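Local coordinates for choline kinase (Cryptosporidium parvum, PDB 3MES), which probably phosphorylates choline and ethanolamine, and is seen here with ADP, magnesium and a decamethonium ion, at residues B[71-76]-B[89-94]; B[262-267]-B[289-294]; B[366-371]-B[399-404]. One frame throughout, in Å; residues are numbered along the deposited sequence.

Interaction 1 (B[71-76]-B[89-94])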
loop_
_atom_site.group_PDB
_atom_site.type_symbol
_atom_site.label_atom_id
_atom_site.label_comp_id
_atom_site.label_asym_id
_atom_site.label_seq_id
_atom_site.Cartn_x
_atom_site.Cartn_y
_atom_site.Cartn_z
ATOM N N SER B 71 -4.347 19.989 -32.372
ATOM C CA SER B 71 -5.751 20.194 -32.028
ATOM C C SER B 71 -6.230 19.202 -30.968
ATOM O O SER B 71 -7.268 19.409 -30.340
ATOM C CB SER B 71 -6.635 20.102 -33.272
ATOM O OG SER B 71 -6.897 18.755 -33.617
ATOM N N TYR B 72 -5.470 18.128 -30.774
ATOM C CA TYR B 72 -5.828 17.101 -29.797
ATOM C C TYR B 72 -5.010 17.241 -28.518
ATOM O O TYR B 72 -5.068 16.387 -27.633
ATOM C CB TYR B 72 -5.643 15.704 -30.390
ATOM C CG TYR B 72 -6.451 15.468 -31.643
ATOM C CD1 TYR B 72 -7.826 15.287 -31.580
ATOM C CD2 TYR B 72 -5.841 15.426 -32.890
ATOM C CE1 TYR B 72 -8.571 15.075 -32.723
ATOM C CE2 TYR B 72 -6.577 15.213 -34.039
ATOM C CZ TYR B 72 -7.943 15.037 -33.949
ATOM O OH TYR B 72 -8.684 14.826 -35.089
ATOM N N ILE B 73 -4.247 18.324 -28.429
ATOM C CA ILE B 73 -3.424 18.586 -27.258
ATOM C C ILE B 73 -3.920 19.821 -26.518
ATOM O O ILE B 73 -4.153 20.867 -27.125
ATOM C CB ILE B 73 -1.952 18.800 -27.646
ATOM C CG1 ILE B 73 -1.454 17.634 -28.502
ATOM C CG2 ILE B 73 -1.094 18.971 -26.402
ATOM C CD1 ILE B 73 -0.050 17.822 -29.036
ATOM N N GLU B 74 -4.085 19.702 -25.204
ATOM C CA GLU B 74 -4.498 20.847 -24.403
ATOM C C GLU B 74 -3.470 21.177 -23.328
ATOM O O GLU B 74 -3.100 20.323 -22.524
ATOM C CB GLU B 74 -5.861 20.604 -23.755
ATOM C CG GLU B 74 -5.794 19.803 -22.469
ATOM C CD GLU B 74 -6.807 20.263 -21.442
ATOM O OE1 GLU B 74 -7.514 21.257 -21.709
ATOM O OE2 GLU B 74 -6.889 19.637 -20.364
ATOM N N VAL B 75 -3.010 22.424 -23.325
ATOM C CA VAL B 75 -2.121 22.916 -22.286
ATOM C C VAL B 75 -2.921 23.723 -21.272
ATOM O O VAL B 75 -3.564 24.711 -21.626
ATOM C CB VAL B 75 -1.021 23.820 -22.864
ATOM C CG1 VAL B 75 -0.253 24.507 -21.742
ATOM C CG2 VAL B 75 -0.085 23.021 -23.754
ATOM N N LYS B 76 -2.885 23.304 -20.012
ATOM C CA LYS B 76 -3.615 24.019 -18.977
ATOM C C LYS B 76 -2.713 24.280 -17.773
ATOM O O LYS B 76 -2.285 23.352 -17.088
ATOM C CB LYS B 76 -4.876 23.247 -18.577
ATOM C CG LYS B 76 -4.896 22.751 -17.146
ATOM C CD LYS B 76 -5.404 23.843 -16.208
ATOM C CE LYS B 76 -5.425 23.369 -14.757
ATOM N NZ LYS B 76 -6.523 22.397 -14.494
ATOM N N VAL B 89 -0.272 18.914 -19.578
ATOM C CA VAL B 89 -0.470 18.766 -21.013
ATOM C C VAL B 89 -1.084 17.408 -21.317
ATOM O O VAL B 89 -0.436 16.375 -21.155
ATOM C CB VAL B 89 0.854 18.915 -21.782
ATOM C CG1 VAL B 89 0.600 18.883 -23.281
ATOM C CG2 VAL B 89 1.557 20.205 -21.380
ATOM N N SER B 90 -2.336 17.416 -21.759
ATOM C CA SER B 90 -3.066 16.177 -21.992
ATOM C C SER B 90 -3.411 15.970 -23.462
ATOM O O SER B 90 -3.470 16.920 -24.242
ATOM C CB SER B 90 -4.353 16.157 -21.165
ATOM O OG SER B 90 -4.090 16.428 -19.801
ATOM N N ILE B 91 -3.630 14.713 -23.828
ATOM C CA ILE B 91 -4.207 14.376 -25.119
ATOM C C ILE B 91 -5.699 14.151 -24.902
ATOM O O ILE B 91 -6.094 13.268 -24.141
ATOM C CB ILE B 91 -3.577 13.103 -25.709
ATOM C CG1 ILE B 91 -2.059 13.266 -25.833
ATOM C CG2 ILE B 91 -4.193 12.777 -27.057
ATOM C CD1 ILE B 91 -1.634 14.444 -26.684
ATOM N N VAL B 92 -6.523 14.955 -25.564
ATOM C CA VAL B 92 -7.963 14.941 -25.314
ATOM C C VAL B 92 -8.730 13.958 -26.197
ATOM O O VAL B 92 -9.929 13.753 -26.006
ATOM C CB VAL B 92 -8.572 16.348 -25.473
ATOM C CG1 VAL B 92 -8.125 17.251 -24.331
ATOM C CG2 VAL B 92 -8.191 16.944 -26.821
ATOM N N ASN B 93 -8.042 13.356 -27.162
ATOM C CA ASN B 93 -8.662 12.358 -28.030
ATOM C C ASN B 93 -8.355 10.938 -27.568
ATOM O O ASN B 93 -7.193 10.540 -27.489
ATOM C CB ASN B 93 -8.210 12.545 -29.480
ATOM C CG ASN B 93 -8.764 11.475 -30.407
ATOM O OD1 ASN B 93 -8.530 11.501 -31.616
ATOM N ND2 ASN B 93 -9.503 10.528 -29.843
ATOM N N GLU B 94 -9.403 10.176 -27.263
ATOM C CA GLU B 94 -9.241 8.805 -26.793
ATOM C C GLU B 94 -8.758 7.880 -27.907
ATOM O O GLU B 94 -8.075 6.886 -27.647
ATOM C CB GLU B 94 -10.552 8.281 -26.203
ATOM C CG GLU B 94 -11.068 9.094 -25.026
ATOM C CD GLU B 94 -12.409 8.595 -24.522
ATOM O OE1 GLU B 94 -13.076 7.838 -25.261
ATOM O OE2 GLU B 94 -12.797 8.958 -23.389
HETATM O O HOH W 1 -4.139 19.338 -19.642
#
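I73, E74 and V75 pair with I91, S90 and V89 in the beta hairpin that opens the five-stranded antiparallel sheet of the N-terminal lobe of this protein-kinase-like fold. Strand 73-78 is an outermost strand of that sheet within the chain, and the short strand axes run at 156° to each other. Three backbone bonds carry the ladder. E74 and S90 form the hydrogen-bonded pair, with E74 N to S90 O at 3.0 Å and S90 N to E74 O at 3.1 Å. Where the ladder ends, V92 N donates to Y72 O at 2.9 Å.

The apolar contacts gather on the face bearing I73, V75, V89 and I91. The two branches of I73 serve different partners: CG2 lies 3.6 Å from V89 CG1, whereas CG1 runs alongside I91 and comes 3.7 Å from its CD1. V75 and V89 also lie side by side. Helix 51-61, through I55, packs on I73 and V75, and W65 touches V89 and I91.

E74 and S90 point to the other face, where a water bridges E74 OE2 and S90 OG; just past the strand, the aliphatic part of E74 crosses V92 at nearly a right angle. With chi1 at 83°, E74 CG sits between its own backbone N and carbonyl carbon, and from there meets V92 CG1 at 3.9 Å.

Beyond the strands, the side chains of Y72 and N93 point the same way, ring and amide planes 48° apart, and Y72 CD1 touches N93 CB at 3.5 Å.

Interaction 2 (B[262-267]-B[289-294])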
loop_
_atom_site.group_PDB
_atom_site.type_symbol
_atom_site.label_atom_id
_atom_site.label_comp_id
_atom_site.label_asym_id
_atom_site.label_seq_id
_atom_site.Cartn_x
_atom_site.Cartn_y
_atom_site.Cartn_z
ATOM N N LEU B 262 20.215 7.443 10.166
ATOM C CA LEU B 262 20.440 8.395 9.087
ATOM C C LEU B 262 19.868 7.868 7.781
ATOM O O LEU B 262 20.332 6.858 7.253
ATOM C CB LEU B 262 21.928 8.707 8.941
ATOM C CG LEU B 262 22.506 9.498 10.112
ATOM C CD1 LEU B 262 23.955 9.880 9.849
ATOM C CD2 LEU B 262 21.657 10.733 10.368
ATOM N N VAL B 263 18.857 8.559 7.267
ATOM C CA VAL B 263 18.137 8.098 6.088
ATOM C C VAL B 263 17.943 9.237 5.099
ATOM O O VAL B 263 18.117 10.405 5.446
ATOM C CB VAL B 263 16.756 7.553 6.476
ATOM C CG1 VAL B 263 16.882 6.572 7.637
ATOM C CG2 VAL B 263 15.830 8.701 6.853
ATOM N N PHE B 264 17.586 8.904 3.862
ATOM C CA PHE B 264 17.237 9.942 2.901
ATOM C C PHE B 264 15.764 10.308 3.056
ATOM O O PHE B 264 14.877 9.569 2.627
ATOM C CB PHE B 264 17.550 9.526 1.462
ATOM C CG PHE B 264 17.502 10.670 0.489
ATOM C CD1 PHE B 264 18.647 11.394 0.197
ATOM C CD2 PHE B 264 16.310 11.041 -0.109
ATOM C CE1 PHE B 264 18.607 12.458 -0.689
ATOM C CE2 PHE B 264 16.262 12.103 -0.997
ATOM C CZ PHE B 264 17.411 12.813 -1.287
ATOM N N ALA B 265 15.516 11.455 3.677
ATOM C CA ALA B 265 14.166 11.845 4.057
ATOM C C ALA B 265 13.480 12.699 2.998
ATOM O O ALA B 265 14.135 13.389 2.219
ATOM C CB ALA B 265 14.193 12.575 5.386
ATOM N N HIS B 266 12.152 12.640 2.981
ATOM C CA HIS B 266 11.347 13.494 2.121
ATOM C C HIS B 266 11.348 14.917 2.672
ATOM O O HIS B 266 11.572 15.881 1.935
ATOM C CB HIS B 266 9.915 12.966 2.044
ATOM C CG HIS B 266 9.046 13.716 1.084
ATOM N ND1 HIS B 266 8.435 14.909 1.409
ATOM C CD2 HIS B 266 8.685 13.442 -0.192
ATOM C CE1 HIS B 266 7.733 15.337 0.374
ATOM N NE2 HIS B 266 7.869 14.466 -0.611
ATOM N N ASN B 267 11.081 15.034 3.971
ATOM C CA ASN B 267 11.202 16.302 4.692
ATOM C C ASN B 267 10.020 17.262 4.541
ATOM O O ASN B 267 10.046 18.374 5.069
ATOM C CB ASN B 267 12.512 17.004 4.326
ATOM C CG ASN B 267 13.722 16.362 4.986
ATOM O OD1 ASN B 267 13.642 15.882 6.116
ATOM N ND2 ASN B 267 14.849 16.355 4.283
ATOM N N SER B 289 14.097 17.347 0.132
ATOM C CA SER B 289 14.624 16.025 0.451
ATOM C C SER B 289 16.143 16.019 0.584
ATOM O O SER B 289 16.854 16.597 -0.238
ATOM C CB SER B 289 14.165 15.001 -0.587
ATOM O OG SER B 289 12.750 14.908 -0.593
ATOM N N ALA B 290 16.623 15.359 1.634
ATOM C CA ALA B 290 18.045 15.279 1.943
ATOM C C ALA B 290 18.241 14.352 3.139
ATOM O O ALA B 290 17.291 14.068 3.873
ATOM C CB ALA B 290 18.599 16.661 2.246
ATOM N N ILE B 291 19.464 13.873 3.336
ATOM C CA ILE B 291 19.734 13.006 4.473
ATOM C C ILE B 291 19.279 13.689 5.756
ATOM O O ILE B 291 19.405 14.904 5.902
ATOM C CB ILE B 291 21.225 12.642 4.591
ATOM C CG1 ILE B 291 21.689 11.886 3.346
ATOM C CG2 ILE B 291 21.466 11.803 5.841
ATOM C CD1 ILE B 291 21.060 10.519 3.196
ATOM N N ASN B 292 18.751 12.899 6.686
ATOM C CA ASN B 292 18.219 13.437 7.929
ATOM C C ASN B 292 17.851 12.303 8.876
ATOM O O ASN B 292 17.765 11.144 8.461
ATOM C CB ASN B 292 16.989 14.302 7.636
ATOM C CG ASN B 292 16.571 15.158 8.821
ATOM O OD1 ASN B 292 17.246 15.195 9.850
ATOM N ND2 ASN B 292 15.450 15.857 8.675
ATOM N N PHE B 293 17.646 12.632 10.148
ATOM C CA PHE B 293 17.202 11.642 11.119
ATOM C C PHE B 293 15.834 11.096 10.721
ATOM O O PHE B 293 14.906 11.862 10.470
ATOM C CB PHE B 293 17.143 12.242 12.530
ATOM C CG PHE B 293 18.491 12.417 13.177
ATOM C CD1 PHE B 293 19.364 11.349 13.295
ATOM C CD2 PHE B 293 18.877 13.646 13.683
ATOM C CE1 PHE B 293 20.605 11.506 13.897
ATOM C CE2 PHE B 293 20.113 13.810 14.287
ATOM C CZ PHE B 293 20.978 12.739 14.396
ATOM N N ALA B 294 15.714 9.774 10.661
ATOM C CA ALA B 294 14.445 9.142 10.308
ATOM C C ALA B 294 13.292 9.723 11.119
ATOM O O ALA B 294 12.214 9.974 10.585
ATOM C CB ALA B 294 14.525 7.634 10.505
#
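S289 packs against F264, A265 and H266 at one end of a two-stranded antiparallel ribbon, strands 262-265 and 290-293, in the C-terminal lobe of the kinase fold. H266 opens the HxDxxxxN signature of such phosphotransferases, with N267 at its variable second position, and strand 262-265 runs on into the loop of D268, which lines the decamethonium pocket, consistent with the catalytic loop of the kinase fold.

The hydroxyl of S289 donates to H266 O at 3.0 Å, approaching in the carbonyl plane on a lone pair, and it lies over one face of the H266 imidazole. OG stands anti to the carbonyl carbon (chi1 -61°), which puts it at H266 O. S289 CB meets F264 CE2 at 3.6 Å. The F264 ring then has A290 CA over one face and I291 CD1 at its edge. H266 is held further by I284, whose O accepts from NE2, while D297 receives the backbone N-H groups of both H266 and N267.

V263 is gripped by its backbone: its N donates to N292 O at 3.0 Å and its O accepts from N292 N at 2.9 Å. Its side chain reaches past the strand to the start of helix 294-303, with CG1 lying 3.9 Å from A294 CB.

L262, at the other end, lies alongside F293. Its CD2 comes 3.8 Å from F293 CE1, and the ring also rests on L198 of helix 198-214.

On the face carrying A265 and N292, the two asparagine amides join the segments. N267 ND2 gives its stronger bond to Y288 O and only a weak one to A290 O. N267 OD1, in turn, accepts an almost straight bond (172°) from N292 ND2 at 3.1 Å, lying in the amide plane of N292.

Interaction 3 (B[366-371]-B[399-404]). With DME (decamethonium ion), chain K.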
loop_
_atom_site.group_PDB
_atom_site.type_symbol
_atom_site.label_atom_id
_atom_site.label_comp_id
_atom_site.label_asym_id
_atom_site.label_seq_id
_atom_site.Cartn_x
_atom_site.Cartn_y
_atom_site.Cartn_z
ATOM N N ILE B 366 11.284 19.963 16.010
ATOM C CA ILE B 366 12.082 20.333 14.848
ATOM C C ILE B 366 11.174 20.807 13.715
ATOM O O ILE B 366 11.493 21.763 13.011
ATOM C CB ILE B 366 12.955 19.161 14.360
ATOM C CG1 ILE B 366 13.935 18.736 15.456
ATOM C CG2 ILE B 366 13.714 19.546 13.099
ATOM C CD1 ILE B 366 14.996 19.769 15.773
ATOM N N SER B 367 10.035 20.138 13.564
ATOM C CA SER B 367 9.072 20.453 12.513
ATOM C C SER B 367 8.407 21.814 12.720
ATOM O O SER B 367 8.336 22.625 11.793
ATOM C CB SER B 367 8.008 19.355 12.427
ATOM O OG SER B 367 7.015 19.674 11.466
ATOM N N HIS B 368 7.925 22.063 13.936
ATOM C CA HIS B 368 7.259 23.326 14.255
ATOM C C HIS B 368 8.187 24.525 14.094
ATOM O O HIS B 368 7.762 25.595 13.660
ATOM C CB HIS B 368 6.700 23.309 15.680
ATOM C CG HIS B 368 5.539 22.383 15.866
ATOM N ND1 HIS B 368 4.438 22.392 15.037
ATOM C CD2 HIS B 368 5.297 21.435 16.803
ATOM C CE1 HIS B 368 3.574 21.481 15.447
ATOM N NE2 HIS B 368 4.071 20.887 16.517
ATOM N N ILE B 369 9.450 24.354 14.460
ATOM C CA ILE B 369 10.409 25.446 14.363
ATOM C C ILE B 369 10.852 25.668 12.921
ATOM O O ILE B 369 10.936 26.801 12.455
ATOM C CB ILE B 369 11.640 25.202 15.254
ATOM C CG1 ILE B 369 11.347 25.661 16.686
ATOM C CG2 ILE B 369 12.852 25.939 14.703
ATOM C CD1 ILE B 369 12.518 25.504 17.632
ATOM N N THR B 370 11.129 24.575 12.220
ATOM C CA THR B 370 11.577 24.648 10.838
ATOM C C THR B 370 10.566 25.386 9.964
ATOM O O THR B 370 10.887 26.387 9.330
ATOM C CB THR B 370 11.821 23.239 10.255
ATOM O OG1 THR B 370 12.806 22.556 11.045
ATOM C CG2 THR B 370 12.300 23.329 8.814
ATOM N N TRP B 371 9.337 24.891 9.940
ATOM C CA TRP B 371 8.324 25.469 9.072
ATOM C C TRP B 371 7.866 26.839 9.557
ATOM O O TRP B 371 7.329 27.634 8.782
ATOM C CB TRP B 371 7.152 24.506 8.903
ATOM C CG TRP B 371 7.553 23.262 8.178
ATOM C CD1 TRP B 371 7.534 21.985 8.659
ATOM C CD2 TRP B 371 8.062 23.180 6.840
ATOM N NE1 TRP B 371 7.984 21.114 7.699
ATOM C CE2 TRP B 371 8.315 21.822 6.573
ATOM C CE3 TRP B 371 8.320 24.123 5.841
ATOM C CZ2 TRP B 371 8.817 21.382 5.349
ATOM C CZ3 TRP B 371 8.819 23.685 4.625
ATOM C CH2 TRP B 371 9.061 22.326 4.391
ATOM N N PHE B 399 4.982 28.155 15.874
ATOM C CA PHE B 399 5.732 28.550 17.063
ATOM C C PHE B 399 4.914 28.269 18.318
ATOM O O PHE B 399 5.388 27.618 19.244
ATOM C CB PHE B 399 6.129 30.029 17.008
ATOM C CG PHE B 399 7.137 30.353 15.939
ATOM C CD1 PHE B 399 7.990 29.375 15.451
ATOM C CD2 PHE B 399 7.248 31.638 15.439
ATOM C CE1 PHE B 399 8.921 29.670 14.473
ATOM C CE2 PHE B 399 8.177 31.941 14.463
ATOM C CZ PHE B 399 9.016 30.954 13.980
ATOM N N THR B 400 3.683 28.765 18.341
ATOM C CA THR B 400 2.770 28.484 19.439
ATOM C C THR B 400 2.789 26.994 19.766
ATOM O O THR B 400 2.966 26.603 20.919
ATOM C CB THR B 400 1.326 28.907 19.095
ATOM O OG1 THR B 400 1.269 30.328 18.917
ATOM C CG2 THR B 400 0.367 28.503 20.204
ATOM N N HIS B 401 2.616 26.166 18.741
ATOM C CA HIS B 401 2.535 24.722 18.934
ATOM C C HIS B 401 3.848 24.117 19.419
ATOM O O HIS B 401 3.847 23.092 20.101
ATOM C CB HIS B 401 2.056 24.022 17.659
ATOM C CG HIS B 401 0.602 24.234 17.366
ATOM N ND1 HIS B 401 0.072 24.115 16.100
ATOM C CD2 HIS B 401 -0.431 24.566 18.177
ATOM C CE1 HIS B 401 -1.226 24.358 16.144
ATOM N NE2 HIS B 401 -1.556 24.636 17.392
ATOM N N TYR B 402 4.965 24.749 19.070
ATOM C CA TYR B 402 6.261 24.318 19.581
ATOM C C TYR B 402 6.293 24.425 21.101
ATOM O O TYR B 402 6.650 23.474 21.794
ATOM C CB TYR B 402 7.397 25.154 18.994
ATOM C CG TYR B 402 8.701 24.943 19.725
ATOM C CD1 TYR B 402 9.569 23.927 19.355
ATOM C CD2 TYR B 402 9.054 25.744 20.806
ATOM C CE1 TYR B 402 10.758 23.720 20.027
ATOM C CE2 TYR B 402 10.240 25.544 21.485
ATOM C CZ TYR B 402 11.087 24.529 21.089
ATOM O OH TYR B 402 12.269 24.321 21.756
ATOM N N LEU B 403 5.927 25.598 21.608
ATOM C CA LEU B 403 5.876 25.836 23.044
ATOM C C LEU B 403 4.983 24.813 23.724
ATOM O O LEU B 403 5.377 24.178 24.702
ATOM C CB LEU B 403 5.362 27.248 23.327
ATOM C CG LEU B 403 6.412 28.342 23.552
ATOM C CD1 LEU B 403 7.779 27.928 23.029
ATOM C CD2 LEU B 403 5.957 29.659 22.936
ATOM N N GLN B 404 3.776 24.656 23.190
ATOM C CA GLN B 404 2.794 23.734 23.746
ATOM C C GLN B 404 3.305 22.296 23.755
ATOM O O GLN B 404 3.275 21.623 24.787
ATOM C CB GLN B 404 1.482 23.829 22.964
ATOM C CG GLN B 404 0.353 22.999 23.539
ATOM C CD GLN B 404 -0.962 23.228 22.821
ATOM O OE1 GLN B 404 -1.111 24.188 22.063
ATOM N NE2 GLN B 404 -1.926 22.346 23.057
HETATM N N1 DME K . -3.826 24.509 -2.075
HETATM C C2 DME K . -3.177 25.830 -2.106
HETATM C C3 DME K . -1.730 25.711 -1.617
HETATM C C4 DME K . -1.152 27.087 -1.268
HETATM C C5 DME K . 0.316 26.988 -0.838
HETATM C C6 DME K . 0.456 26.295 0.523
HETATM C C7 DME K . 1.024 27.248 1.580
HETATM C C8 DME K . 2.337 26.715 2.159
HETATM C C9 DME K . 2.104 25.902 3.434
HETATM C C10 DME K . 2.995 24.657 3.458
HETATM C C11 DME K . 3.432 24.323 4.885
HETATM N N12 DME K . 4.359 23.179 4.873
HETATM C C13 DME K . -5.235 24.655 -1.674
HETATM C C14 DME K . -3.757 23.905 -3.415
HETATM C C15 DME K . -3.134 23.644 -1.105
HETATM C C16 DME K . 3.723 22.020 4.230
HETATM C C17 DME K . 5.571 23.547 4.127
HETATM C C18 DME K . 4.707 22.829 6.261
#
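Two histidines meet across this helix pair, and it is the aliphatic CB of H401 that sits over the face of the H368 imidazole, 3.7 Å from H368 CE1. The H401 ring lies farther off, its edge turned toward that face in an offset edge-to-face pair with planes at 61°. The ND1 atoms have partners outside the segments: H368 ND1 is hydrogen-bonded to R398, and H401 ND1 to the hydroxyl of Y307. The latter bond links helix 391-411 to a residue of the magnesium site.

The rest of the interface is packing. H368 CB rests on Y402 CB at 3.9 Å, where the two backbones come nearest. The Y402 ring, swung out with CG anti to the backbone N (chi1 167°), offers a face to I369, whose CD1 reaches to 3.5 Å from Y402 CE1 in a CH-pi contact. F399 brings its ring edge toward I369 O.

W371, on another side of its helix, faces the decamethonium pocket. Two methyls of the N12 trimethylammonium head lie over its indole face, with C18 at 3.4 Å from W371 CD2 and C17 at 3.3 Å from W371 CZ3. W371 NE1 is hydrogen-bonded to N300 OD1.

The axes of segments 366-371 and 399-404, on helices 364-376 and 391-411, approach to 8.3 Å and run antiparallel, with 157° between directions. Helix 222-231 packs on F399 through L224 and I228 and binds the Y402 hydroxyl through E231, while helix 198-214 lies against I369 and T370.

Interaction 1 stands apart in the N-terminal lobe, its centre 38 Å from that of interaction 2 and 44 Å from that of interaction 3, on the opposite side of the chain's centre from the latter. The side chain of S90 is about 10 Å from the bound ADP. Interactions 2 and 3 share the C-terminal lobe and touch directly: N267 O packs 3.3 Å from W371 CZ2. Both lie near the decamethonium pocket, which W371 lines. The side chain of H266 lies about 9 Å from decamethonium and that of H368 about 10 Å from a magnesium ion, whereas W371 meets decamethonium itself.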